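PDB 4MAD: beta-galactosidase from Bacillus circulans, which probably hydrolyses terminal non-reducing beta-D-galactose residues from beta-D-galactosides. Local coordinates for residues 47-59 against 341-353. Sequence-based numbering, arbitrary orientation.
Sequences YWEDRLLKLKACG and DLPELNLPAPIPK
From Leu342 opposite Gly59 to Pro348 opposite Asp50, the extended, irregular segment 341-353 runs antiparallel along helix 48-58, with CA atoms of Ala57 and Leu345 6.0 Å apart and no direct hydrogen bond between the segments. Contact therefore rests mainly on apolar side-chain touches and on two waters that link Lys54 to the backbone of 341-353. At the helix start, Ile351 CD1 sits over one face of the Tyr47 ring, 4.2 Å from its centroid and 28° off the normal, a CH-pi contact. The same methyl lies 3.7 Å from Asp50 CG and borders the edge of the Arg51 guanidinium; Tyr47 OH passes Ile351 CG2 to hydrogen-bond Asp527. The Asp50 carboxylate reaches this methyl and the Pro348 ring because its chi1 of 177° turns CG away from the backbone N. Its OD2 accepts two salt-bridge bonds, on the syn lone pair from Lys54 NZ at 2.8 Å and on the anti side, 34° out of plane, from Arg51 NH1; OD1 accepts from a water that also donates to Ala349 O. Replacing Asp50 by alanine removes the carboxylate, which is likely to leave Lys54 and Arg51 without their shared counter-charge and that water without one anchor. Lys54 NZ also meets this water and Gly323 O; a second water, on Ile351 N, lies at a longer 3.1 Å from Lys54 NZ, so four acceptors share three protons. Farther along, Pro348 CG rests 4.0 Å from Leu53 CB, while Ala57 CB meets Leu345 CD1 and Leu347 CD2. Leu342 CD2 closes on Gly59 CA at 3.9 Å, where positive phi and two bonds from Gly59 N back into the last turn, the one to Leu55 O weak, mark a Schellman motif. The arrangement is an interdomain linker laid along the first helix of a (beta/alpha)8 barrel, leading from helix 327-339 to strand 357-366 of an antiparallel sheet.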
ATOM      1  N   TYR A  47       3.412   9.851 -15.134  1.00 19.72           N
ATOM      2  CA  TYR A  47       3.268   8.601 -15.850  1.00 16.73           C
ATOM      3  C   TYR A  47       1.839   8.026 -15.991  1.00 17.71           C
ATOM      4  O   TYR A  47       1.639   7.046 -16.652  1.00 18.27           O
ATOM      5  CB  TYR A  47       4.224   7.555 -15.275  1.00 18.38           C
ATOM      6  CG  TYR A  47       5.702   7.759 -15.522  1.00 18.12           C
ATOM      7  CD1 TYR A  47       6.161   8.460 -16.614  1.00 18.74           C
ATOM      8  CD2 TYR A  47       6.635   7.185 -14.706  1.00 17.63           C
ATOM      9  CE1 TYR A  47       7.475   8.611 -16.839  1.00 19.93           C
ATOM     10  CE2 TYR A  47       7.954   7.325 -14.942  1.00 20.87           C
ATOM     11  CZ  TYR A  47       8.382   8.053 -16.003  1.00 19.93           C
ATOM     12  OH  TYR A  47       9.700   8.204 -16.303  1.00 18.43           O
ATOM     13  N   TRP A  48       0.855   8.700 -15.429  1.00 17.03           N
ATOM     14  CA  TRP A  48      -0.472   8.152 -15.477  1.00 15.62           C
ATOM     15  C   TRP A  48      -0.944   7.971 -16.929  1.00 18.43           C
ATOM     16  O   TRP A  48      -1.498   6.981 -17.284  1.00 17.26           O
ATOM     17  CB  TRP A  48      -1.452   9.029 -14.692  1.00 14.14           C
ATOM     18  CG  TRP A  48      -1.351   8.986 -13.234  1.00 16.26           C
ATOM     19  CD1 TRP A  48      -0.763   8.029 -12.465  1.00 16.96           C
ATOM     20  CD2 TRP A  48      -1.887   9.933 -12.316  1.00 16.86           C
ATOM     21  NE1 TRP A  48      -0.895   8.314 -11.163  1.00 14.61           N
ATOM     22  CE2 TRP A  48      -1.581   9.486 -11.031  1.00 17.66           C
ATOM     23  CE3 TRP A  48      -2.616  11.106 -12.455  1.00 18.71           C
ATOM     24  CZ2 TRP A  48      -1.958  10.182  -9.898  1.00 18.69           C
ATOM     25  CZ3 TRP A  48      -2.976  11.784 -11.351  1.00 16.39           C
ATOM     26  CH2 TRP A  48      -2.654  11.332 -10.082  1.00 16.85           C
ATOM     27  N   GLU A  49      -0.690   8.943 -17.772  1.00 19.33           N
ATOM     28  CA  GLU A  49      -1.137   8.807 -19.145  1.00 19.85           C
ATOM     29  C   GLU A  49      -0.473   7.638 -19.836  1.00 17.13           C
ATOM     30  O   GLU A  49      -1.077   6.925 -20.556  1.00 20.42           O
ATOM     31  CB  GLU A  49      -0.894  10.083 -19.925  1.00 19.84           C
ATOM     32  CG  GLU A  49      -1.399   9.992 -21.362  1.00 22.93           C
ATOM     33  CD  GLU A  49      -1.645  11.332 -22.004  1.00 35.74           C
ATOM     34  OE1 GLU A  49      -1.178  12.337 -21.561  1.00 37.78           O
ATOM     35  OE2 GLU A  49      -2.310  11.368 -22.998  1.00 40.33           O
ATOM     36  N   ASP A  50       0.788   7.446 -19.572  1.00 20.54           N
ATOM     37  CA  ASP A  50       1.506   6.391 -20.234  1.00 21.81           C
ATOM     38  C   ASP A  50       0.865   5.061 -19.897  1.00 20.13           C
ATOM     39  O   ASP A  50       0.607   4.276 -20.753  1.00 17.10           O
ATOM     40  CB  ASP A  50       2.943   6.356 -19.752  1.00 22.49           C
ATOM     41  CG  ASP A  50       3.733   5.208 -20.355  1.00 26.76           C
ATOM     42  OD1 ASP A  50       4.084   5.295 -21.513  1.00 19.03           O
ATOM     43  OD2 ASP A  50       3.972   4.208 -19.686  1.00 19.71           O
ATOM     44  N   ARG A  51       0.621   4.823 -18.613  1.00 19.27           N
ATOM     45  CA  ARG A  51       0.064   3.555 -18.238  1.00 16.88           C
ATOM     46  C   ARG A  51      -1.327   3.349 -18.765  1.00 16.50           C
ATOM     47  O   ARG A  51      -1.645   2.313 -19.205  1.00 16.07           O
ATOM     48  CB  ARG A  51       0.124   3.345 -16.745  1.00 18.24           C
ATOM     49  CG  ARG A  51       1.400   3.816 -16.118  1.00 17.06           C
ATOM     50  CD  ARG A  51       2.560   2.875 -16.298  1.00 17.41           C
ATOM     51  NE  ARG A  51       3.643   3.127 -15.368  1.00 17.71           N
ATOM     52  CZ  ARG A  51       4.739   3.802 -15.664  1.00 20.13           C
ATOM     53  NH1 ARG A  51       4.912   4.289 -16.853  1.00 18.17           N
ATOM     54  NH2 ARG A  51       5.670   4.003 -14.768  1.00 18.96           N
ATOM     55  N   LEU A  52      -2.135   4.390 -18.692  1.00 17.56           N
ATOM     56  CA  LEU A  52      -3.492   4.301 -19.181  1.00 18.67           C
ATOM     57  C   LEU A  52      -3.545   4.026 -20.684  1.00 18.13           C
ATOM     58  O   LEU A  52      -4.311   3.268 -21.102  1.00 17.16           O
ATOM     59  CB  LEU A  52      -4.294   5.550 -18.840  1.00 18.33           C
ATOM     60  CG  LEU A  52      -4.496   5.695 -17.350  1.00 18.87           C
ATOM     61  CD1 LEU A  52      -4.879   7.027 -16.911  1.00 16.68           C
ATOM     62  CD2 LEU A  52      -5.459   4.663 -16.889  1.00 19.00           C
ATOM     63  N   LEU A  53      -2.658   4.643 -21.443  1.00 18.30           N
ATOM     64  CA  LEU A  53      -2.587   4.429 -22.861  1.00 17.73           C
ATOM     65  C   LEU A  53      -2.278   2.976 -23.149  1.00 18.87           C
ATOM     66  O   LEU A  53      -2.797   2.400 -24.076  1.00 19.46           O
ATOM     67  CB  LEU A  53      -1.492   5.306 -23.440  1.00 18.84           C
ATOM     68  CG  LEU A  53      -1.841   6.757 -23.650  1.00 18.63           C
ATOM     69  CD1 LEU A  53      -0.705   7.535 -23.991  1.00 22.28           C
ATOM     70  CD2 LEU A  53      -2.880   6.925 -24.636  1.00 22.83           C
ATOM     71  N   LYS A  54      -1.408   2.414 -22.330  1.00 18.05           N
ATOM     72  CA  LYS A  54      -1.062   1.001 -22.436  1.00 15.56           C
ATOM     73  C   LYS A  54      -2.252   0.059 -22.167  1.00 18.03           C
ATOM     74  O   LYS A  54      -2.478  -0.884 -22.854  1.00 20.10           O
ATOM     75  CB  LYS A  54       0.135   0.647 -21.573  1.00 14.16           C
ATOM     76  CG  LYS A  54       1.441   1.173 -22.129  1.00 14.56           C
ATOM     77  CD  LYS A  54       2.585   1.320 -21.170  1.00 15.85           C
ATOM     78  CE  LYS A  54       3.841   1.624 -21.876  1.00 18.92           C
ATOM     79  NZ  LYS A  54       4.954   1.998 -21.080  1.00 21.36           N
ATOM     80  N   LEU A  55      -3.024   0.354 -21.163  1.00 18.07           N
ATOM     81  CA  LEU A  55      -4.182  -0.456 -20.896  1.00 19.56           C
ATOM     82  C   LEU A  55      -5.192  -0.368 -22.048  1.00 17.74           C
ATOM     83  O   LEU A  55      -5.703  -1.330 -22.489  1.00 17.15           O
ATOM     84  CB  LEU A  55      -4.831  -0.050 -19.588  1.00 20.74           C
ATOM     85  CG  LEU A  55      -3.968  -0.067 -18.322  1.00 24.91           C
ATOM     86  CD1 LEU A  55      -4.848   0.151 -17.130  1.00 25.20           C
ATOM     87  CD2 LEU A  55      -3.225  -1.311 -18.198  1.00 24.53           C
ATOM     88  N   LYS A  56      -5.404   0.823 -22.552  1.00 19.60           N
ATOM     89  CA  LYS A  56      -6.357   0.975 -23.608  1.00 20.06           C
ATOM     90  C   LYS A  56      -5.865   0.168 -24.762  1.00 20.46           C
ATOM     91  O   LYS A  56      -6.610  -0.486 -25.364  1.00 21.23           O
ATOM     92  CB  LYS A  56      -6.516   2.426 -23.995  1.00 20.45           C
ATOM     93  CG  LYS A  56      -7.370   2.637 -25.159  1.00 20.91           C
ATOM     94  CD  LYS A  56      -8.785   2.507 -24.859  1.00 24.65           C
ATOM     95  CE  LYS A  56      -9.680   3.311 -25.798  1.00 32.66           C
ATOM     96  NZ  LYS A  56     -11.060   2.869 -25.784  1.00 32.86           N
ATOM     97  N   ALA A  57      -4.584   0.205 -25.037  1.00 19.64           N
ATOM     98  CA  ALA A  57      -3.988  -0.526 -26.127  1.00 19.73           C
ATOM     99  C   ALA A  57      -4.184  -2.031 -25.970  1.00 22.79           C
ATOM    100  O   ALA A  57      -4.313  -2.729 -26.926  1.00 24.27           O
ATOM    101  CB  ALA A  57      -2.573  -0.208 -26.237  1.00 20.06           C
ATOM    102  N   CYS A  58      -4.188  -2.518 -24.755  1.00 21.12           N
ATOM    103  CA  CYS A  58      -4.348  -3.938 -24.545  1.00 19.49           C
ATOM    104  C   CYS A  58      -5.726  -4.391 -24.943  1.00 20.05           C
ATOM    105  O   CYS A  58      -5.941  -5.525 -25.166  1.00 22.25           O
ATOM    106  CB  CYS A  58      -4.064  -4.324 -23.134  1.00 17.80           C
ATOM    107  SG  CYS A  58      -3.813  -6.030 -22.810  1.00 24.61           S
ATOM    108  N   GLY A  59      -6.649  -3.460 -25.035  1.00 20.50           N
ATOM    109  CA  GLY A  59      -8.029  -3.761 -25.247  1.00 17.92           C
ATOM    110  C   GLY A  59      -9.039  -3.634 -24.138  1.00 17.83           C
ATOM    111  O   GLY A  59     -10.166  -3.923 -24.373  1.00 18.00           O
ATOM    112  N   ASP A 341     -13.678  -6.637 -31.184  1.00 32.98           N
ATOM    113  CA  ASP A 341     -12.867  -6.151 -32.293  1.00 33.90           C
ATOM    114  C   ASP A 341     -12.004  -4.993 -31.800  1.00 32.58           C
ATOM    115  O   ASP A 341     -12.490  -4.138 -31.136  1.00 34.62           O
ATOM    116  CB  ASP A 341     -13.741  -5.761 -33.484  1.00 34.85           C
ATOM    117  CG  ASP A 341     -14.359  -6.993 -34.191  1.00 41.37           C
ATOM    118  OD1 ASP A 341     -13.897  -8.116 -34.009  1.00 41.68           O
ATOM    119  OD2 ASP A 341     -15.315  -6.822 -34.924  1.00 48.43           O
ATOM    120  N   LEU A 342     -10.725  -5.013 -32.095  1.00 29.91           N
ATOM    121  CA  LEU A 342      -9.810  -3.987 -31.635  1.00 32.52           C
ATOM    122  C   LEU A 342      -8.998  -3.372 -32.759  1.00 33.84           C
ATOM    123  O   LEU A 342      -8.686  -4.017 -33.709  1.00 33.89           O
ATOM    124  CB  LEU A 342      -8.807  -4.556 -30.630  1.00 30.08           C
ATOM    125  CG  LEU A 342      -9.330  -5.336 -29.443  1.00 32.88           C
ATOM    126  CD1 LEU A 342      -8.259  -5.984 -28.694  1.00 32.96           C
ATOM    127  CD2 LEU A 342     -10.045  -4.412 -28.580  1.00 35.66           C
ATOM    128  N   PRO A 343      -8.571  -2.152 -32.543  1.00 33.60           N
ATOM    129  CA  PRO A 343      -7.717  -1.437 -33.453  1.00 35.50           C
ATOM    130  C   PRO A 343      -6.315  -1.987 -33.505  1.00 37.16           C
ATOM    131  O   PRO A 343      -5.916  -2.733 -32.675  1.00 37.81           O
ATOM    132  CB  PRO A 343      -7.658  -0.063 -32.833  1.00 36.57           C
ATOM    133  CG  PRO A 343      -8.749   0.018 -31.921  1.00 36.29           C
ATOM    134  CD  PRO A 343      -9.036  -1.295 -31.460  1.00 34.14           C
ATOM    135  N   GLU A 344      -5.556  -1.583 -34.484  1.00 35.23           N
ATOM    136  CA  GLU A 344      -4.211  -2.027 -34.576  1.00 36.45           C
ATOM    137  C   GLU A 344      -3.548  -1.552 -33.321  1.00 36.08           C
ATOM    138  O   GLU A 344      -3.862  -0.522 -32.820  1.00 33.45           O
ATOM    139  CB  GLU A 344      -3.517  -1.400 -35.748  1.00 35.67           C
ATOM    140  CG  GLU A 344      -2.460  -2.260 -36.322  1.00 46.26           C
ATOM    141  CD  GLU A 344      -1.527  -1.558 -37.306  1.00 56.43           C
ATOM    142  OE1 GLU A 344      -1.373  -0.314 -37.253  1.00 57.81           O
ATOM    143  OE2 GLU A 344      -0.934  -2.276 -38.127  1.00 57.90           O
ATOM    144  N   LEU A 345      -2.660  -2.367 -32.802  1.00 36.49           N
ATOM    145  CA  LEU A 345      -1.990  -2.038 -31.574  1.00 34.71           C
ATOM    146  C   LEU A 345      -1.056  -0.903 -31.841  1.00 34.46           C
ATOM    147  O   LEU A 345      -0.299  -0.937 -32.770  1.00 33.79           O
ATOM    148  CB  LEU A 345      -1.227  -3.252 -31.078  1.00 37.10           C
ATOM    149  CG  LEU A 345      -0.366  -3.224 -29.842  1.00 35.44           C
ATOM    150  CD1 LEU A 345      -1.209  -3.023 -28.680  1.00 33.44           C
ATOM    151  CD2 LEU A 345       0.308  -4.534 -29.766  1.00 35.49           C
ATOM    152  N   ASN A 346      -1.143   0.115 -31.017  1.00 33.37           N
ATOM    153  CA  ASN A 346      -0.278   1.259 -31.103  1.00 33.48           C
ATOM    154  C   ASN A 346       0.176   1.661 -29.706  1.00 33.15           C
ATOM    155  O   ASN A 346      -0.596   2.134 -28.922  1.00 35.33           O
ATOM    156  CB  ASN A 346      -1.072   2.361 -31.780  1.00 35.45           C
ATOM    157  CG  ASN A 346      -0.355   3.656 -31.854  1.00 38.78           C
ATOM    158  OD1 ASN A 346       0.777   3.742 -32.252  1.00 40.02           O
ATOM    159  ND2 ASN A 346      -1.049   4.686 -31.503  1.00 44.96           N
ATOM    160  N   LEU A 347       1.425   1.413 -29.390  1.00 30.09           N
ATOM    161  CA  LEU A 347       1.912   1.740 -28.083  1.00 27.89           C
ATOM    162  C   LEU A 347       2.684   3.042 -28.089  1.00 29.18           C
ATOM    163  O   LEU A 347       3.262   3.395 -29.044  1.00 29.57           O
ATOM    164  CB  LEU A 347       2.786   0.628 -27.544  1.00 28.55           C
ATOM    165  CG  LEU A 347       2.156  -0.699 -27.147  1.00 26.61           C
ATOM    166  CD1 LEU A 347       3.120  -1.787 -27.079  1.00 24.42           C
ATOM    167  CD2 LEU A 347       1.413  -0.583 -25.879  1.00 27.61           C
ATOM    168  N   PRO A 348       2.764   3.671 -26.941  1.00 27.71           N
ATOM    169  CA  PRO A 348       3.646   4.797 -26.763  1.00 27.98           C
ATOM    170  C   PRO A 348       5.083   4.350 -26.903  1.00 28.39           C
ATOM    171  O   PRO A 348       5.354   3.210 -26.768  1.00 25.62           O
ATOM    172  CB  PRO A 348       3.409   5.178 -25.315  1.00 28.22           C
ATOM    173  CG  PRO A 348       2.184   4.634 -24.964  1.00 28.98           C
ATOM    174  CD  PRO A 348       1.973   3.428 -25.737  1.00 26.39           C
ATOM    175  N   ALA A 349       5.982   5.281 -27.154  1.00 27.05           N
ATOM    176  CA  ALA A 349       7.402   4.962 -27.183  1.00 28.73           C
ATOM    177  C   ALA A 349       7.822   4.504 -25.808  1.00 26.25           C
ATOM    178  O   ALA A 349       7.474   5.136 -24.858  1.00 25.93           O
ATOM    179  CB  ALA A 349       8.183   6.175 -27.510  1.00 26.59           C
ATOM    180  N   PRO A 350       8.632   3.484 -25.714  1.00 26.91           N
ATOM    181  CA  PRO A 350       9.010   3.016 -24.387  1.00 26.22           C
ATOM    182  C   PRO A 350       9.781   4.063 -23.581  1.00 25.70           C
ATOM    183  O   PRO A 350      10.465   4.856 -24.134  1.00 25.99           O
ATOM    184  CB  PRO A 350       9.914   1.845 -24.682  1.00 28.54           C
ATOM    185  CG  PRO A 350       9.496   1.353 -25.938  1.00 29.82           C
ATOM    186  CD  PRO A 350       9.051   2.531 -26.733  1.00 27.35           C
ATOM    187  N   ILE A 351       9.629   4.056 -22.272  1.00 20.30           N
ATOM    188  CA  ILE A 351      10.293   5.016 -21.416  1.00 20.67           C
ATOM    189  C   ILE A 351      11.683   4.515 -21.106  1.00 22.47           C
ATOM    190  O   ILE A 351      11.862   3.465 -20.607  1.00 23.28           O
ATOM    191  CB  ILE A 351       9.504   5.253 -20.147  1.00 21.24           C
ATOM    192  CG1 ILE A 351       8.193   5.918 -20.496  1.00 25.02           C
ATOM    193  CG2 ILE A 351      10.236   6.107 -19.242  1.00 21.95           C
ATOM    194  CD1 ILE A 351       7.195   5.927 -19.420  1.00 27.63           C
ATOM    195  N   PRO A 352      12.677   5.303 -21.434  1.00 23.90           N
ATOM    196  CA  PRO A 352      14.032   4.826 -21.301  1.00 22.98           C
ATOM    197  C   PRO A 352      14.417   4.506 -19.857  1.00 21.40           C
ATOM    198  O   PRO A 352      13.992   5.156 -18.981  1.00 22.10           O
ATOM    199  CB  PRO A 352      14.852   5.997 -21.796  1.00 22.31           C
ATOM    200  CG  PRO A 352      14.009   6.685 -22.702  1.00 26.77           C
ATOM    201  CD  PRO A 352      12.628   6.559 -22.184  1.00 24.61           C
ATOM    202  N   LYS A 353      15.207   3.465 -19.707  1.00 19.49           N
ATOM    203  CA  LYS A 353      15.865   3.098 -18.458  1.00 19.46           C
ATOM    204  C   LYS A 353      17.382   3.249 -18.605  1.00 19.82           C
ATOM    205  O   LYS A 353      17.900   2.885 -19.579  1.00 19.66           O
ATOM    206  CB  LYS A 353      15.513   1.681 -18.084  1.00 19.67           C
ATOM    207  CG  LYS A 353      14.153   1.574 -17.436  1.00 25.93           C
ATOM    208  CD  LYS A 353      13.207   0.777 -18.173  1.00 38.82           C
ATOM    209  CE  LYS A 353      11.697   1.033 -17.778  1.00 39.10           C
ATOM    210  NZ  LYS A 353      11.111   2.429 -18.077  1.00 30.68           N
TER
HETATM  211  O   HOH W   1       5.940   3.895 -22.894  1.00 22.13           O
HETATM  212  O   HOH W   2       8.068   1.721 -21.247  1.00 27.66           O